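CD38 molecule (Bos taurus, PDB 3GH3) belongs to the ADP-ribosyl cyclase family of ectoenzymes, with a largely helical part joined to a part built around a parallel beta sheet. Local coordinates at residues A[7-12]-A[130-135]; A[19-24]-A[50-55]; A[82-87]-A[155-160]; A[193-198]-A[228-233]. All coordinates share one frame; numbering follows the deposited sequence.

Contact 1: A[7-12]-A[130-135]; sequences GLNRWH and NIWSCP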
# COMPACT_ATOMS: atom_id res chain seq x y z
N GLY A 7 -26.83 10.87 -9.87
CA GLY A 7 -26.10 12.00 -9.34
C GLY A 7 -24.94 11.53 -8.47
O GLY A 7 -24.33 10.50 -8.75
N LEU A 8 -24.66 12.27 -7.40
CA LEU A 8 -23.50 11.97 -6.56
C LEU A 8 -23.59 10.56 -5.99
O LEU A 8 -22.58 9.97 -5.58
CB LEU A 8 -23.38 13.00 -5.43
CG LEU A 8 -23.17 14.44 -5.90
CD1 LEU A 8 -23.18 15.37 -4.69
CD2 LEU A 8 -21.88 14.59 -6.68
N ASN A 9 -24.79 10.00 -5.97
CA ASN A 9 -24.97 8.72 -5.32
C ASN A 9 -24.91 7.56 -6.31
O ASN A 9 -25.29 6.44 -5.98
CB ASN A 9 -26.28 8.70 -4.53
CG ASN A 9 -26.34 7.55 -3.55
OD1 ASN A 9 -25.39 7.31 -2.80
ND2 ASN A 9 -27.45 6.83 -3.55
N ARG A 10 -24.39 7.83 -7.50
CA ARG A 10 -24.47 6.88 -8.60
C ARG A 10 -23.49 5.71 -8.52
O ARG A 10 -23.70 4.69 -9.17
CB ARG A 10 -24.30 7.59 -9.95
CG ARG A 10 -22.91 8.14 -10.23
CD ARG A 10 -22.93 9.02 -11.46
NE ARG A 10 -21.65 9.64 -11.77
CZ ARG A 10 -21.19 10.73 -11.16
NH1 ARG A 10 -21.91 11.30 -10.20
NH2 ARG A 10 -20.02 11.25 -11.49
N TRP A 11 -22.44 5.85 -7.72
CA TRP A 11 -21.43 4.80 -7.61
C TRP A 11 -21.84 3.67 -6.66
O TRP A 11 -22.75 3.81 -5.85
CB TRP A 11 -20.08 5.41 -7.19
CG TRP A 11 -19.66 6.54 -8.05
CD1 TRP A 11 -19.45 7.84 -7.66
CD2 TRP A 11 -19.39 6.50 -9.46
NE1 TRP A 11 -19.06 8.60 -8.74
CE2 TRP A 11 -19.02 7.80 -9.85
CE3 TRP A 11 -19.43 5.49 -10.42
CZ2 TRP A 11 -18.69 8.12 -11.17
CZ3 TRP A 11 -19.09 5.80 -11.73
CH2 TRP A 11 -18.73 7.11 -12.09
N HIS A 12 -21.16 2.53 -6.78
CA HIS A 12 -21.46 1.37 -5.95
C HIS A 12 -20.62 1.22 -4.68
O HIS A 12 -20.93 0.40 -3.82
CB HIS A 12 -21.38 0.11 -6.80
CG HIS A 12 -22.41 0.08 -7.89
ND1 HIS A 12 -23.64 -0.51 -7.73
CD2 HIS A 12 -22.41 0.62 -9.13
CE1 HIS A 12 -24.35 -0.36 -8.84
NE2 HIS A 12 -23.62 0.33 -9.70
N ASN A 130 -16.94 13.88 -2.80
CA ASN A 130 -18.21 13.19 -2.87
C ASN A 130 -18.39 12.28 -1.66
O ASN A 130 -17.77 11.23 -1.57
CB ASN A 130 -18.29 12.38 -4.17
CG ASN A 130 -19.64 11.73 -4.39
OD1 ASN A 130 -20.41 11.53 -3.45
ND2 ASN A 130 -19.93 11.39 -5.64
N ILE A 131 -19.25 12.67 -0.72
CA ILE A 131 -19.46 11.82 0.44
C ILE A 131 -20.64 10.85 0.29
O ILE A 131 -20.90 10.04 1.18
CB ILE A 131 -19.54 12.62 1.76
CG1 ILE A 131 -20.58 13.74 1.65
CG2 ILE A 131 -18.17 13.19 2.11
CD1 ILE A 131 -22.00 13.27 1.71
N TRP A 132 -21.32 10.91 -0.85
CA TRP A 132 -22.44 10.02 -1.12
C TRP A 132 -21.95 8.63 -1.51
O TRP A 132 -22.31 7.63 -0.89
CB TRP A 132 -23.28 10.58 -2.26
CG TRP A 132 -24.06 11.78 -1.85
CD1 TRP A 132 -23.65 13.08 -1.90
CD2 TRP A 132 -25.39 11.80 -1.32
NE1 TRP A 132 -24.64 13.91 -1.44
CE2 TRP A 132 -25.73 13.15 -1.09
CE3 TRP A 132 -26.34 10.81 -1.05
CZ2 TRP A 132 -26.96 13.54 -0.57
CZ3 TRP A 132 -27.57 11.20 -0.54
CH2 TRP A 132 -27.87 12.55 -0.31
N SER A 133 -21.13 8.60 -2.55
CA SER A 133 -20.59 7.35 -3.05
C SER A 133 -19.27 7.59 -3.81
O SER A 133 -18.97 8.70 -4.25
CB SER A 133 -21.60 6.67 -3.97
OG SER A 133 -21.72 7.36 -5.20
N CYS A 134 -18.49 6.52 -3.94
CA CYS A 134 -17.28 6.54 -4.75
C CYS A 134 -17.21 5.23 -5.52
O CYS A 134 -17.76 4.22 -5.09
CB CYS A 134 -16.03 6.67 -3.88
SG CYS A 134 -15.72 8.34 -3.24
N PRO A 135 -16.54 5.27 -6.68
CA PRO A 135 -16.42 4.09 -7.55
C PRO A 135 -15.93 2.89 -6.78
O PRO A 135 -14.96 2.98 -6.02
CB PRO A 135 -15.35 4.52 -8.55
CG PRO A 135 -15.57 6.01 -8.68
CD PRO A 135 -15.89 6.45 -7.27
O HOH W 1 -18.52 11.67 -8.21
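The hydroxyl of S133 is lodged between its own backbone N and carbonyl carbon (chi1 72°), which turns OG into the bend of segment 7-12; N130, with CG anti to the backbone N (chi1 -174°), swings its amide to the same place. Both groups meet the carbonyl of L8. S133 OG donates to L8 O at 2.8 Å, slightly tilted from the carbonyl plane, whereas N130 ND2 lies in that plane and uses a lone pair of L8 O at 3.0 Å. The serine hydroxyl also accepts, receiving W11 N at its OG over 3.0 Å in a more bent bond. A small group able to give and take at once suits this buried spot. On the other side of its amide, N130 OD1 accepts from the backbone N of W132 and of S133, which fixes the rotation of the side chain. Its ND2 donates again to a water, 2.9 Å from that nitrogen, and the same water accepts from W11 NE1. The indole of W11 lies between two side chains, P135 and R10: P135 CD sits 3.9 Å from the centroid of its five-membered ring in a CH-pi contact, and R10 CG covers the opposite face. R10 itself is salt-bridged to E123. Farther out, L8 CB packs 3.5 Å from W132 CD1, the two side chains crossing at about a right angle. The arrangement joins the loop leading into strand 13-14 to strand 133-134, the antiparallel partner of 13-14; C134 there is disulfide-bonded to C121, and the turn at N130 is an Asx turn.

Contact 2: A[19-24]-A[50-55]; sequences DFQKII and AFMSAF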
# COMPACT_ATOMS: atom_id res chain seq x y z
N ASP A 19 -14.92 13.81 6.41
CA ASP A 19 -13.93 14.66 7.08
C ASP A 19 -12.51 14.42 6.56
O ASP A 19 -11.52 14.79 7.21
CB ASP A 19 -13.97 14.45 8.59
CG ASP A 19 -13.74 15.73 9.37
OD1 ASP A 19 -13.98 16.82 8.80
OD2 ASP A 19 -13.33 15.63 10.55
N PHE A 20 -12.43 13.81 5.38
CA PHE A 20 -11.17 13.43 4.75
C PHE A 20 -10.11 14.52 4.80
O PHE A 20 -8.96 14.26 5.16
CB PHE A 20 -11.41 13.04 3.30
CG PHE A 20 -10.15 12.75 2.53
CD1 PHE A 20 -9.62 11.46 2.51
CD2 PHE A 20 -9.50 13.76 1.83
CE1 PHE A 20 -8.46 11.18 1.80
CE2 PHE A 20 -8.34 13.48 1.11
CZ PHE A 20 -7.82 12.18 1.10
N GLN A 21 -10.48 15.74 4.41
CA GLN A 21 -9.49 16.81 4.38
C GLN A 21 -8.87 17.09 5.74
O GLN A 21 -7.67 17.37 5.84
CB GLN A 21 -10.10 18.11 3.85
CG GLN A 21 -10.44 18.08 2.39
CD GLN A 21 -10.83 19.45 1.90
OE1 GLN A 21 -10.05 20.40 1.97
NE2 GLN A 21 -12.06 19.57 1.39
N LYS A 22 -9.67 17.03 6.79
CA LYS A 22 -9.14 17.33 8.10
C LYS A 22 -8.27 16.18 8.58
O LYS A 22 -7.29 16.39 9.29
CB LYS A 22 -10.23 17.59 9.13
CG LYS A 22 -9.65 18.20 10.39
CD LYS A 22 -10.53 18.02 11.60
CE LYS A 22 -9.75 18.33 12.86
NZ LYS A 22 -8.73 19.40 12.65
N ILE A 23 -8.65 14.97 8.19
CA ILE A 23 -7.92 13.80 8.61
C ILE A 23 -6.52 13.84 8.04
O ILE A 23 -5.55 13.60 8.77
CB ILE A 23 -8.62 12.50 8.19
CG1 ILE A 23 -9.98 12.41 8.92
CG2 ILE A 23 -7.73 11.30 8.51
CD1 ILE A 23 -10.82 11.21 8.58
N ILE A 24 -6.38 14.18 6.76
CA ILE A 24 -5.05 14.16 6.17
C ILE A 24 -4.15 15.28 6.67
O ILE A 24 -2.94 15.08 6.78
CB ILE A 24 -5.02 14.06 4.62
CG1 ILE A 24 -5.54 15.33 3.95
CG2 ILE A 24 -5.75 12.78 4.14
CD1 ILE A 24 -5.13 15.44 2.50
N ALA A 50 -1.79 19.64 -2.49
CA ALA A 50 -1.40 18.84 -3.65
C ALA A 50 -2.23 17.55 -3.72
O ALA A 50 -2.62 17.10 -4.82
CB ALA A 50 0.11 18.53 -3.61
N PHE A 51 -2.51 16.96 -2.57
CA PHE A 51 -3.34 15.75 -2.52
C PHE A 51 -4.74 16.05 -3.08
O PHE A 51 -5.26 15.33 -3.95
CB PHE A 51 -3.42 15.23 -1.08
CG PHE A 51 -3.66 13.75 -0.96
CD1 PHE A 51 -2.96 13.00 -0.01
CD2 PHE A 51 -4.55 13.09 -1.80
CE1 PHE A 51 -3.17 11.61 0.10
CE2 PHE A 51 -4.77 11.72 -1.69
CZ PHE A 51 -4.08 10.98 -0.73
N MET A 52 -5.36 17.11 -2.56
CA MET A 52 -6.69 17.48 -3.01
C MET A 52 -6.69 17.76 -4.53
O MET A 52 -7.55 17.25 -5.25
CB MET A 52 -7.20 18.70 -2.24
CG MET A 52 -7.43 18.47 -0.75
SD MET A 52 -8.52 17.08 -0.40
CE MET A 52 -7.32 15.75 -0.37
N SER A 53 -5.71 18.55 -4.99
CA SER A 53 -5.65 19.00 -6.39
C SER A 53 -5.55 17.83 -7.36
O SER A 53 -5.98 17.93 -8.50
CB SER A 53 -4.46 19.94 -6.63
OG SER A 53 -4.64 21.18 -5.97
N ALA A 54 -4.96 16.73 -6.91
CA ALA A 54 -4.80 15.58 -7.78
C ALA A 54 -6.14 15.03 -8.28
O ALA A 54 -6.20 14.56 -9.42
CB ALA A 54 -4.03 14.48 -7.08
N PHE A 55 -7.18 15.09 -7.45
CA PHE A 55 -8.46 14.41 -7.77
C PHE A 55 -9.71 15.29 -7.70
O PHE A 55 -10.77 14.92 -8.20
CB PHE A 55 -8.65 13.17 -6.88
CG PHE A 55 -9.00 13.49 -5.44
CD1 PHE A 55 -10.32 13.62 -5.04
CD2 PHE A 55 -8.00 13.65 -4.49
CE1 PHE A 55 -10.64 13.91 -3.73
CE2 PHE A 55 -8.31 13.93 -3.17
CZ PHE A 55 -9.63 14.07 -2.79
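F20 presents the edge of its ring to the face of F51, a key fit in a helix-helix packing between helices 20-35 and 44-55. The short segments run closer to antiparallel than parallel, at 144°, and their axes stay 11.5 Å apart, a spacing wide enough to be filled by large side chains. F20 is one large bump. Its CG lies anti to the backbone N (chi1 175°), which sends the ring out across the gap into a hollow bordered by F51, M52 and F55. Against F51 it forms a T-shaped pair, with planes at 80° and F20 CZ 4.2 Å from F51 CE2. The rim of F55 closes another side of the hollow, its CZ lying 4.1 Å from F20 CE2. M52 brings its sulfur to the edge of the F20 ring, SD being 5.1 Å from the ring centroid, a Met-aromatic contact; an unbranched, flexible thioether adapts readily to the outline of a ring. I24 CG2, from one turn along, lies over one face of the F20 ring. The other branch of I24 makes a second, smaller bump: CD1 fits beside the root of the F51 side chain, 4.0 Å from F51 CB. W120 meets the rings of F20, F51 and F55, and L118 touches F20 and I24, so the aromatic cluster extends well past the two helices. At the outer rim, Q21 keeps its amide near the surface and lays its CG against the sulfur, 3.5 Å from M52 SD.

Contact 3: A[82-87]-A[155-160]; sequences GQQVFW and ERFAES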
# COMPACT_ATOMS: atom_id res chain seq x y z
N GLY A 82 17.41 -2.32 3.37
CA GLY A 82 17.27 -3.40 4.34
C GLY A 82 16.14 -3.26 5.34
O GLY A 82 16.01 -4.06 6.25
N GLN A 83 15.30 -2.24 5.17
CA GLN A 83 14.32 -1.94 6.21
C GLN A 83 12.87 -1.96 5.70
O GLN A 83 11.94 -1.67 6.45
CB GLN A 83 14.68 -0.62 6.91
CG GLN A 83 16.05 -0.72 7.59
CD GLN A 83 16.51 0.57 8.25
OE1 GLN A 83 15.71 1.44 8.58
NE2 GLN A 83 17.83 0.68 8.46
N GLN A 84 12.68 -2.34 4.45
CA GLN A 84 11.34 -2.38 3.88
C GLN A 84 10.57 -3.67 4.12
O GLN A 84 11.12 -4.75 4.00
CB GLN A 84 11.39 -2.15 2.38
CG GLN A 84 10.81 -0.86 1.97
CD GLN A 84 11.11 -0.55 0.54
OE1 GLN A 84 10.26 -0.74 -0.34
NE2 GLN A 84 12.32 -0.06 0.29
N VAL A 85 9.28 -3.53 4.46
CA VAL A 85 8.40 -4.67 4.68
C VAL A 85 7.21 -4.57 3.74
O VAL A 85 6.49 -3.57 3.74
CB VAL A 85 7.89 -4.73 6.14
CG1 VAL A 85 6.89 -5.88 6.33
CG2 VAL A 85 9.06 -4.89 7.10
N PHE A 86 7.03 -5.60 2.92
CA PHE A 86 5.83 -5.76 2.12
C PHE A 86 4.86 -6.71 2.84
O PHE A 86 5.27 -7.44 3.74
CB PHE A 86 6.19 -6.31 0.75
CG PHE A 86 7.09 -5.40 -0.05
CD1 PHE A 86 6.56 -4.48 -0.94
CD2 PHE A 86 8.47 -5.43 0.14
CE1 PHE A 86 7.39 -3.63 -1.66
CE2 PHE A 86 9.30 -4.58 -0.57
CZ PHE A 86 8.76 -3.69 -1.47
N TRP A 87 3.59 -6.69 2.46
CA TRP A 87 2.61 -7.56 3.12
C TRP A 87 1.39 -7.73 2.24
O TRP A 87 1.13 -6.92 1.37
CB TRP A 87 2.21 -6.99 4.48
CG TRP A 87 1.57 -5.63 4.41
CD1 TRP A 87 2.19 -4.40 4.46
CD2 TRP A 87 0.16 -5.36 4.29
NE1 TRP A 87 1.25 -3.39 4.37
CE2 TRP A 87 0.01 -3.95 4.25
CE3 TRP A 87 -0.98 -6.16 4.20
CZ2 TRP A 87 -1.24 -3.34 4.14
CZ3 TRP A 87 -2.22 -5.55 4.08
CH2 TRP A 87 -2.34 -4.15 4.06
N GLU A 155 4.31 1.10 -6.48
CA GLU A 155 5.36 0.91 -7.46
C GLU A 155 6.62 1.68 -7.10
O GLU A 155 7.74 1.17 -7.24
CB GLU A 155 4.90 1.32 -8.87
CG GLU A 155 6.00 1.16 -9.90
CD GLU A 155 5.59 1.60 -11.29
OE1 GLU A 155 4.45 2.09 -11.46
OE2 GLU A 155 6.40 1.45 -12.23
N ARG A 156 6.46 2.92 -6.65
CA ARG A 156 7.63 3.70 -6.24
C ARG A 156 8.33 3.08 -5.03
O ARG A 156 9.55 2.99 -4.98
CB ARG A 156 7.23 5.16 -5.95
CG ARG A 156 7.12 6.04 -7.19
CD ARG A 156 8.47 6.17 -7.93
NE ARG A 156 9.44 6.99 -7.20
CZ ARG A 156 9.48 8.32 -7.23
NH1 ARG A 156 8.59 9.00 -7.95
NH2 ARG A 156 10.40 8.98 -6.54
N PHE A 157 7.53 2.65 -4.05
CA PHE A 157 8.01 1.94 -2.87
C PHE A 157 8.82 0.70 -3.28
O PHE A 157 9.94 0.50 -2.82
CB PHE A 157 6.80 1.60 -1.99
CG PHE A 157 7.11 0.95 -0.66
CD1 PHE A 157 7.71 1.67 0.38
CD2 PHE A 157 6.73 -0.37 -0.43
CE1 PHE A 157 7.93 1.07 1.64
CE2 PHE A 157 6.96 -0.98 0.81
CZ PHE A 157 7.58 -0.25 1.85
N ALA A 158 8.28 -0.12 -4.19
CA ALA A 158 9.02 -1.31 -4.64
C ALA A 158 10.34 -0.96 -5.35
O ALA A 158 11.38 -1.54 -5.06
CB ALA A 158 8.14 -2.17 -5.56
N GLU A 159 10.27 -0.05 -6.31
CA GLU A 159 11.43 0.34 -7.10
C GLU A 159 12.53 0.84 -6.17
O GLU A 159 13.72 0.71 -6.45
CB GLU A 159 11.05 1.45 -8.10
CG GLU A 159 10.11 0.97 -9.19
CD GLU A 159 9.64 2.08 -10.12
OE1 GLU A 159 9.23 3.15 -9.63
OE2 GLU A 159 9.66 1.86 -11.35
N SER A 160 12.11 1.43 -5.06
CA SER A 160 13.02 2.06 -4.11
C SER A 160 13.79 1.05 -3.27
O SER A 160 14.84 1.38 -2.68
CB SER A 160 12.24 3.04 -3.22
OG SER A 160 12.72 3.05 -1.88
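F157 extends its ring to meet both Q84 and F86, and here the contact is at its tightest. Its CG lies anti to the backbone N (chi1 -176°), so the ring leaves helix 145-160 and reaches the strand. Its edge is turned toward the face of F86 in an offset edge-to-face pair, centroids 5.1 Å apart and planes at 60°. F157 CD2 comes to 3.5 Å from F86 CE1, where the two side chains slide past each other in opposite directions. Q84 lies over one face of the F157 ring, its CG above the rim, 3.3 Å from F157 CZ. The backbone of the strand takes part as well: V85 O lies in the plane of the F157 ring at its edge, 3.9 Å from CE2. Phenylalanine suits both places, since a flat ring can offer a broad face to one neighbour and a thin rim to another. A158 carries only a methyl group, consistent with the close approach of A158 CA to the F86 edge, 4.0 Å from F86 CZ. E187 of helix 182-187 touches F86, F157 and A158, so that helix borders this packing too. The looser side lies toward S160, which is partly exposed and merely skirts the end of the Q84 amide. E159 points away from the strand, as befits a charged residue on the more open side of the helix. The whole is alpha/beta packing: helix 145-160 rests against strand 85-87, the strand that is hydrogen-bonded through F86 to R166 of strand 164-170, at the border of the four-stranded parallel sheet.

Contact 4: A[193-198]-A[228-233]; sequences PQVELE and RNVKFR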
# COMPACT_ATOMS: atom_id res chain seq x y z
N PRO A 193 17.24 -5.82 -9.45
CA PRO A 193 18.10 -7.00 -9.26
C PRO A 193 19.02 -6.79 -8.07
O PRO A 193 19.34 -5.65 -7.75
CB PRO A 193 18.93 -7.05 -10.55
CG PRO A 193 18.79 -5.70 -11.17
CD PRO A 193 17.48 -5.14 -10.73
N GLN A 194 19.44 -7.88 -7.43
CA GLN A 194 20.36 -7.78 -6.31
C GLN A 194 19.64 -7.54 -5.00
O GLN A 194 20.22 -7.74 -3.93
CB GLN A 194 21.47 -6.75 -6.58
CG GLN A 194 21.73 -5.71 -5.48
CD GLN A 194 21.42 -4.27 -5.92
OE1 GLN A 194 22.32 -3.54 -6.38
NE2 GLN A 194 20.16 -3.87 -5.78
N VAL A 195 18.38 -7.11 -5.07
CA VAL A 195 17.50 -7.19 -3.91
C VAL A 195 17.36 -8.66 -3.53
O VAL A 195 17.38 -9.55 -4.39
CB VAL A 195 16.11 -6.57 -4.21
CG1 VAL A 195 15.03 -7.12 -3.26
CG2 VAL A 195 16.19 -5.06 -4.11
N GLU A 196 17.25 -8.92 -2.23
CA GLU A 196 16.99 -10.25 -1.72
C GLU A 196 15.67 -10.23 -0.94
O GLU A 196 15.52 -9.48 0.02
CB GLU A 196 18.12 -10.70 -0.80
CG GLU A 196 19.45 -10.87 -1.52
CD GLU A 196 20.47 -11.66 -0.72
OE1 GLU A 196 20.12 -12.17 0.37
OE2 GLU A 196 21.62 -11.76 -1.17
N LEU A 197 14.72 -11.04 -1.37
CA LEU A 197 13.41 -11.06 -0.73
C LEU A 197 13.26 -12.29 0.17
O LEU A 197 13.49 -13.43 -0.26
CB LEU A 197 12.32 -11.07 -1.80
CG LEU A 197 10.86 -11.19 -1.36
CD1 LEU A 197 10.42 -9.93 -0.70
CD2 LEU A 197 9.98 -11.47 -2.55
N GLU A 198 12.86 -12.04 1.41
CA GLU A 198 12.53 -13.10 2.34
C GLU A 198 11.02 -13.08 2.58
O GLU A 198 10.48 -12.08 3.03
CB GLU A 198 13.28 -12.89 3.65
CG GLU A 198 14.79 -12.93 3.50
CD GLU A 198 15.52 -12.65 4.80
OE1 GLU A 198 14.85 -12.34 5.82
OE2 GLU A 198 16.77 -12.74 4.81
N ARG A 228 13.40 -11.30 -12.30
CA ARG A 228 13.96 -10.01 -11.89
C ARG A 228 15.38 -10.15 -11.35
O ARG A 228 16.00 -9.16 -10.93
CB ARG A 228 13.09 -9.39 -10.79
CG ARG A 228 11.63 -9.20 -11.15
CD ARG A 228 11.47 -8.15 -12.22
NE ARG A 228 12.01 -6.86 -11.81
CZ ARG A 228 12.03 -5.78 -12.58
NH1 ARG A 228 11.53 -5.85 -13.81
NH2 ARG A 228 12.53 -4.64 -12.13
N ASN A 229 15.89 -11.37 -11.33
CA ASN A 229 17.15 -11.67 -10.66
C ASN A 229 17.18 -11.24 -9.19
O ASN A 229 18.10 -10.56 -8.74
CB ASN A 229 18.32 -11.06 -11.45
CG ASN A 229 18.50 -11.72 -12.80
OD1 ASN A 229 19.04 -12.82 -12.89
ND2 ASN A 229 18.05 -11.05 -13.85
N VAL A 230 16.13 -11.63 -8.46
CA VAL A 230 16.03 -11.36 -7.04
C VAL A 230 16.13 -12.68 -6.29
O VAL A 230 15.37 -13.60 -6.56
CB VAL A 230 14.68 -10.67 -6.71
CG1 VAL A 230 14.51 -10.51 -5.21
CG2 VAL A 230 14.58 -9.32 -7.43
N LYS A 231 17.08 -12.78 -5.37
CA LYS A 231 17.22 -13.98 -4.55
C LYS A 231 15.98 -14.11 -3.68
O LYS A 231 15.44 -13.12 -3.19
CB LYS A 231 18.47 -13.91 -3.67
CG LYS A 231 19.78 -14.01 -4.43
CD LYS A 231 20.00 -15.42 -4.95
CE LYS A 231 20.99 -15.40 -6.10
NZ LYS A 231 20.56 -14.43 -7.15
N PHE A 232 15.54 -15.34 -3.47
CA PHE A 232 14.31 -15.57 -2.74
C PHE A 232 14.54 -16.60 -1.65
O PHE A 232 15.05 -17.68 -1.91
CB PHE A 232 13.24 -16.06 -3.71
CG PHE A 232 11.91 -16.34 -3.08
CD1 PHE A 232 11.27 -15.38 -2.32
CD2 PHE A 232 11.28 -17.56 -3.30
CE1 PHE A 232 10.03 -15.63 -1.75
CE2 PHE A 232 10.03 -17.83 -2.73
CZ PHE A 232 9.41 -16.86 -1.96
N ARG A 233 14.18 -16.25 -0.42
CA ARG A 233 14.15 -17.21 0.67
C ARG A 233 12.75 -17.24 1.28
O ARG A 233 12.18 -16.20 1.60
CB ARG A 233 15.21 -16.88 1.72
CG ARG A 233 16.64 -17.08 1.23
CD ARG A 233 17.66 -16.85 2.35
NE ARG A 233 17.72 -15.44 2.74
CZ ARG A 233 18.33 -14.49 2.03
NH1 ARG A 233 18.94 -14.80 0.88
NH2 ARG A 233 18.34 -13.23 2.45
O HOH W 2 19.25 -10.90 -5.61
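V195 and V230 lie side by side and point the same way, their CG1 atoms 3.9 Å apart. V230 CG1 also comes within 4.1 Å of L197 CB. L197 and F232 extend this apolar row; both hold CG anti to the backbone N and so run alongside each other, toward L225 of helix 216-228. Branched and aromatic side chains fill the layer under that helix. The helix is the connection in a beta-alpha-beta crossover, closed by a Schellman motif with N229 just past its last turn, and it returns the chain so that strand 231-239 lies parallel to strand 196-203. L197 N donates to K231 O and R233 N to L197 O, each nitrogen 2.9 Å from its oxygen. Just before the strands, K231 N to V195 O is a weak bond, and a water bridges the same two atoms. On the sheet face opposite L197, R233 forms salt bridges with E196 and E198 through its guanidinium edge. NH1 and NH2 both grip E196 OE1, NH1 from above the carboxylate plane at 2.9 Å. R233 NH2 also donates to E198 OE2, on its anti lone pair, in a nearly straight bond (169°).

Contacts 2 and 3 are buried and mostly aromatic, the first joining two helices, the second a helix to a strand. Contacts 1 and 4 are only partly buried and depend on hydrogen bonds, but of different kinds: side-chain bonds to a loop backbone in 7-12/130-135, strand pairing topped by salt bridges in 193-198/228-233. Contacts 3 and 4 reach the same parallel sheet, with centres about 12 Å apart: contact 3 covers one outermost strand, 85-87, while contact 4 pairs the other, 231-239, with its neighbour 196-203. Contact 2 is nested in sequence within the loop closed by contact 1, and the centres of these two lie about 17 Å apart, across the chain's centre from contact 4.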